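Local coordinates for beta-N-acetylglucosaminidase-like protein Glycoside hydrolase family 20 (Flavobacterium johnsoniae, PDB 6YHH), which probably hydrolyses terminal beta-linked N-acetylhexosamine residues, acting as a chitobiase in bacterial chitin breakdown, at residues 290-295 against 349-354; 321-326 against 343-348. All coordinates share one frame; numbering follows the deposited sequence.

In the fold
Both contacts belong to the family 20 catalytic domain, a TIM barrel, and both use helix 341-358, whose residues 343-348 serve contact 2 and 349-354 contact 1. Their centres are about 14 Å apart. Along the chain contact 2 is nested within the loop closed by contact 1: 290-295, then 321-326, 343-348 and 349-354. Contact 1 joins two outer helices of the barrel, while contact 2 ties a short helix in the connection after strand 310-312 to the same long helix. F348 links them: its CD1 lies 3.4 Å from Y292 OH and its CZ 3.7 Å from L295 CD1. Helix 341-358 thus packs against both a barrel helix and the connection holding the predicted proton donor.

Contact 1: residues 290-295 against 349-354; sequences KTYKIL and TMQLAP
Y292 and L352 share a first torsion, with CG anti to the carbonyl carbon and beside the backbone N (chi1 -59° and -53°), and from helices 289-302 and 341-358 this turns phenol ring and leucine branch into the same seam. These are outer helices of the TIM barrel, leading into the paired parallel strands 310-312 and 362-366. Their segments run roughly the same way, with axes crossing at -36° and 10.8 Å apart, a spacing at which side chains, not backbones, make the contact.

Y292 has the reach. The CE1 corner of its ring approaches the aliphatic stem of Q351, with CE1 3.5 Å from CB and 3.7 Å from CG; a glutamine suits this partly exposed border because its methylenes can pack while its polar end leads away from the seam. L352 meets the ring differently: its CD2 methyl lies at the edge, near the ring plane, 4.3 Å from CD1. The hydroxyl is not wasted in this apolar company, for Y292 OH hydrogen-bonds to P286 O and so ties the ring to the loop before its own helix. Were Y292 replaced by an alanine, the CB and CG of Q351 would probably lose this packing surface and P286 O this hydroxyl partner.

Deeper in, where both residues are buried, branched leucines replace the amphipathic pair. L295 projects toward the other helix. The L352 methyl at the tyrosine's edge serves this second neighbour as well: CD2 stands 4.0 Å from L295 CD1.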
# COMPACT_ATOMS: atom_id res chain seq x y z
N LYS A 290 -18.78 25.48 -29.97
CA LYS A 290 -17.65 25.45 -29.10
C LYS A 290 -17.54 24.14 -28.35
O LYS A 290 -16.42 23.66 -28.10
CB LYS A 290 -17.66 26.67 -28.13
CG LYS A 290 -16.28 26.91 -27.51
CD LYS A 290 -16.25 28.15 -26.59
CE LYS A 290 -14.77 28.44 -26.22
NZ LYS A 290 -14.54 29.52 -25.25
N THR A 291 -18.66 23.50 -28.09
CA THR A 291 -18.62 22.15 -27.44
C THR A 291 -17.78 21.17 -28.30
O THR A 291 -16.90 20.49 -27.78
CB THR A 291 -20.06 21.60 -27.30
OG1 THR A 291 -20.85 22.50 -26.52
CG2 THR A 291 -20.08 20.23 -26.75
N TYR A 292 -18.03 21.13 -29.62
CA TYR A 292 -17.30 20.25 -30.52
C TYR A 292 -15.86 20.67 -30.69
O TYR A 292 -14.96 19.82 -30.75
CB TYR A 292 -18.08 20.15 -31.85
CG TYR A 292 -19.47 19.61 -31.66
CD1 TYR A 292 -19.69 18.28 -31.40
CD2 TYR A 292 -20.58 20.47 -31.70
CE1 TYR A 292 -20.96 17.80 -31.19
CE2 TYR A 292 -21.85 20.01 -31.46
CZ TYR A 292 -22.06 18.68 -31.24
OH TYR A 292 -23.36 18.20 -31.07
N LYS A 293 -15.59 21.97 -30.76
CA LYS A 293 -14.24 22.50 -30.82
C LYS A 293 -13.40 22.05 -29.63
O LYS A 293 -12.28 21.54 -29.82
CB LYS A 293 -14.25 24.01 -30.94
CG LYS A 293 -12.84 24.59 -31.08
CD LYS A 293 -12.80 26.09 -31.32
CE LYS A 293 -11.35 26.60 -31.36
N ILE A 294 -13.92 22.23 -28.41
CA ILE A 294 -13.19 21.89 -27.23
C ILE A 294 -12.98 20.37 -27.17
O ILE A 294 -11.89 19.88 -26.87
CB ILE A 294 -13.91 22.39 -25.96
CG1 ILE A 294 -13.71 23.95 -25.91
CG2 ILE A 294 -13.28 21.78 -24.73
CD1 ILE A 294 -14.59 24.62 -24.93
N LEU A 295 -14.04 19.60 -27.44
CA LEU A 295 -13.90 18.16 -27.44
C LEU A 295 -12.87 17.66 -28.49
O LEU A 295 -12.06 16.81 -28.21
CB LEU A 295 -15.24 17.44 -27.60
CG LEU A 295 -16.21 17.60 -26.39
CD1 LEU A 295 -17.61 17.10 -26.66
CD2 LEU A 295 -15.58 16.87 -25.24
N THR A 349 -23.04 12.32 -30.27
CA THR A 349 -22.11 11.21 -30.29
C THR A 349 -21.48 10.94 -31.66
O THR A 349 -20.25 10.77 -31.80
CB THR A 349 -22.79 9.92 -29.78
OG1 THR A 349 -23.26 10.15 -28.44
CG2 THR A 349 -21.86 8.74 -29.82
N MET A 350 -22.32 11.02 -32.70
CA MET A 350 -21.83 10.79 -34.07
C MET A 350 -21.03 11.95 -34.62
O MET A 350 -20.23 11.71 -35.57
CB MET A 350 -23.00 10.40 -35.02
CG MET A 350 -23.49 8.97 -34.74
SD MET A 350 -22.22 7.71 -34.81
CE MET A 350 -21.57 8.16 -36.44
N GLN A 351 -21.12 13.13 -34.00
CA GLN A 351 -20.19 14.21 -34.30
C GLN A 351 -18.77 13.92 -33.76
O GLN A 351 -17.76 14.40 -34.27
CB GLN A 351 -20.67 15.60 -33.84
CG GLN A 351 -22.02 16.01 -34.27
CD GLN A 351 -22.28 15.73 -35.71
OE1 GLN A 351 -23.14 14.87 -36.07
NE2 GLN A 351 -21.55 16.39 -36.54
N LEU A 352 -18.69 13.15 -32.66
CA LEU A 352 -17.39 12.79 -32.03
C LEU A 352 -16.71 11.64 -32.83
O LEU A 352 -15.50 11.43 -32.77
CB LEU A 352 -17.64 12.27 -30.60
CG LEU A 352 -18.48 13.24 -29.74
CD1 LEU A 352 -18.45 12.81 -28.28
CD2 LEU A 352 -17.93 14.65 -29.79
N ALA A 353 -17.53 10.82 -33.49
CA ALA A 353 -17.07 9.59 -34.19
C ALA A 353 -15.93 9.89 -35.20
O ALA A 353 -14.88 9.22 -35.14
CB ALA A 353 -18.21 8.87 -34.84
N PRO A 354 -16.06 10.93 -35.99
CA PRO A 354 -14.90 11.23 -36.90
C PRO A 354 -13.68 11.79 -36.21
O PRO A 354 -12.60 11.61 -36.67
CB PRO A 354 -15.45 12.29 -37.88
CG PRO A 354 -16.78 12.62 -37.45
CD PRO A 354 -17.23 11.76 -36.31

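Contact 2: residues 321-326 against 343-348; sequences KDWDAN and ELQTYF
In the connection that follows strand 310-312 of the TIM barrel, the short helix 321-325 sends W323 across to L344 and Q345 of helix 341-358. The predicted proton donor, E317, belongs to the same connection, and its side chain is about 8 Å from that of Q345. The contact is buried and centred on the six-membered part of the indole.

L344 comes to meet W323 from the opposite direction. Its CD2 methyl reaches 3.5 Å above the indole plane, offset toward the rim, because chi1 (172°) sets CG opposite the backbone N. There CD2 is 3.6 Å from CE3 of W323, and CG is 3.7 Å from CZ3. A leucine fits this spot because its branched end can press a methyl and the methine carbon on adjoining ring atoms.

Q345 takes the far end of the ring. Its backbone N sits at the edge, near the plane, 3.9 Å from W323 CZ3, and its CB packs 4.0 Å from CH2. The glutamine chain crosses the tryptophan at about a right angle, its amide plane turned 87° from the indole. Running extended beyond CG, the chain delivers NE2 to G315 O, a hydrogen bond that satisfies the buried NE2 close to the predicted catalytic residue. In W323 the one polar atom of the side chain, NE1, bonds to L284 O. A tryptophan therefore joins a broad apolar surface to a directional tether in one side chain.

Helix 327-335 packs beside the pair, with I329 touching both W323 and L344, and N326 caps that helix through OD1 to I329 N. The contact thus lies where helices 321-325, 327-335 and 341-358 meet, within the connection between the parallel strands 310-312 and 362-366.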
# COMPACT_ATOMS: atom_id res chain seq x y z
N LYS A 321 -33.09 17.60 -18.69
CA LYS A 321 -33.87 18.77 -18.20
C LYS A 321 -33.35 20.10 -18.74
O LYS A 321 -34.15 20.92 -19.22
CB LYS A 321 -33.99 18.78 -16.69
CG LYS A 321 -34.79 17.62 -16.04
CD LYS A 321 -36.10 17.26 -16.69
CE LYS A 321 -36.97 16.27 -15.89
NZ LYS A 321 -37.93 15.62 -16.87
N ASP A 322 -32.03 20.32 -18.72
CA ASP A 322 -31.51 21.55 -19.32
C ASP A 322 -31.74 21.60 -20.82
O ASP A 322 -32.06 22.69 -21.40
CB ASP A 322 -30.05 21.73 -18.99
CG ASP A 322 -29.77 22.05 -17.53
OD1 ASP A 322 -30.70 22.29 -16.68
OD2 ASP A 322 -28.54 22.12 -17.21
N TRP A 323 -31.59 20.47 -21.50
CA TRP A 323 -31.90 20.41 -22.92
C TRP A 323 -33.35 20.81 -23.21
O TRP A 323 -33.58 21.64 -24.12
CB TRP A 323 -31.57 19.05 -23.49
CG TRP A 323 -30.09 18.80 -23.63
CD1 TRP A 323 -29.07 19.53 -23.13
CD2 TRP A 323 -29.49 17.68 -24.32
NE1 TRP A 323 -27.84 18.93 -23.48
CE2 TRP A 323 -28.09 17.82 -24.23
CE3 TRP A 323 -30.01 16.59 -25.00
CZ2 TRP A 323 -27.22 16.92 -24.82
CZ3 TRP A 323 -29.18 15.71 -25.62
CH2 TRP A 323 -27.79 15.84 -25.50
N ASP A 324 -34.29 20.24 -22.47
CA ASP A 324 -35.73 20.53 -22.63
C ASP A 324 -36.01 22.02 -22.45
O ASP A 324 -36.92 22.55 -23.10
CB ASP A 324 -36.51 19.73 -21.60
CG ASP A 324 -36.57 18.27 -21.88
OD1 ASP A 324 -36.24 17.78 -22.96
OD2 ASP A 324 -37.01 17.59 -20.90
N ALA A 325 -35.30 22.68 -21.56
CA ALA A 325 -35.60 24.07 -21.19
C ALA A 325 -34.95 25.05 -22.10
O ALA A 325 -35.30 26.19 -22.05
CB ALA A 325 -35.08 24.32 -19.80
N ASN A 326 -33.98 24.65 -22.93
CA ASN A 326 -33.15 25.61 -23.62
C ASN A 326 -33.74 25.82 -25.01
O ASN A 326 -33.73 24.94 -25.85
CB ASN A 326 -31.72 25.08 -23.71
CG ASN A 326 -30.75 26.06 -24.37
OD1 ASN A 326 -31.11 26.71 -25.37
ND2 ASN A 326 -29.51 26.16 -23.87
N GLU A 343 -32.19 10.89 -29.41
CA GLU A 343 -31.81 11.12 -30.81
C GLU A 343 -30.80 12.25 -30.92
O GLU A 343 -29.83 12.16 -31.70
CB GLU A 343 -33.05 11.43 -31.69
CG GLU A 343 -33.90 10.18 -31.87
CD GLU A 343 -35.14 10.46 -32.72
OE1 GLU A 343 -35.31 11.57 -33.28
OE2 GLU A 343 -35.82 9.50 -32.99
N LEU A 344 -31.01 13.29 -30.14
CA LEU A 344 -30.07 14.39 -30.16
C LEU A 344 -28.70 14.00 -29.61
O LEU A 344 -27.63 14.41 -30.08
CB LEU A 344 -30.66 15.56 -29.40
CG LEU A 344 -29.78 16.79 -29.14
CD1 LEU A 344 -29.24 17.38 -30.40
CD2 LEU A 344 -30.54 17.85 -28.34
N GLN A 345 -28.73 13.18 -28.56
CA GLN A 345 -27.48 12.70 -27.96
C GLN A 345 -26.74 11.75 -28.90
O GLN A 345 -25.51 11.77 -28.98
CB GLN A 345 -27.73 12.03 -26.61
CG GLN A 345 -26.44 11.82 -25.85
CD GLN A 345 -26.64 11.02 -24.57
OE1 GLN A 345 -27.61 11.19 -23.87
NE2 GLN A 345 -25.72 10.15 -24.28
N THR A 346 -27.48 10.96 -29.68
CA THR A 346 -26.82 10.11 -30.68
C THR A 346 -26.22 10.98 -31.78
O THR A 346 -25.12 10.72 -32.25
CB THR A 346 -27.86 9.16 -31.28
OG1 THR A 346 -28.30 8.22 -30.24
CG2 THR A 346 -27.22 8.35 -32.46
N TYR A 347 -26.95 12.02 -32.22
CA TYR A 347 -26.33 13.00 -33.15
C TYR A 347 -25.00 13.59 -32.64
O TYR A 347 -23.99 13.63 -33.34
CB TYR A 347 -27.31 14.10 -33.40
CG TYR A 347 -26.76 15.22 -34.24
CD1 TYR A 347 -26.10 16.24 -33.69
CD2 TYR A 347 -26.91 15.21 -35.64
CE1 TYR A 347 -25.51 17.23 -34.45
CE2 TYR A 347 -26.35 16.22 -36.43
CZ TYR A 347 -25.66 17.22 -35.81
OH TYR A 347 -25.07 18.29 -36.52
N PHE A 348 -25.04 14.04 -31.38
CA PHE A 348 -23.86 14.57 -30.67
C PHE A 348 -22.74 13.54 -30.68
O PHE A 348 -21.64 13.84 -31.07
CB PHE A 348 -24.28 14.93 -29.22
CG PHE A 348 -23.13 15.15 -28.31
CD1 PHE A 348 -22.43 16.36 -28.30
CD2 PHE A 348 -22.70 14.13 -27.47
CE1 PHE A 348 -21.33 16.56 -27.45
CE2 PHE A 348 -21.60 14.32 -26.61
CZ PHE A 348 -20.93 15.53 -26.61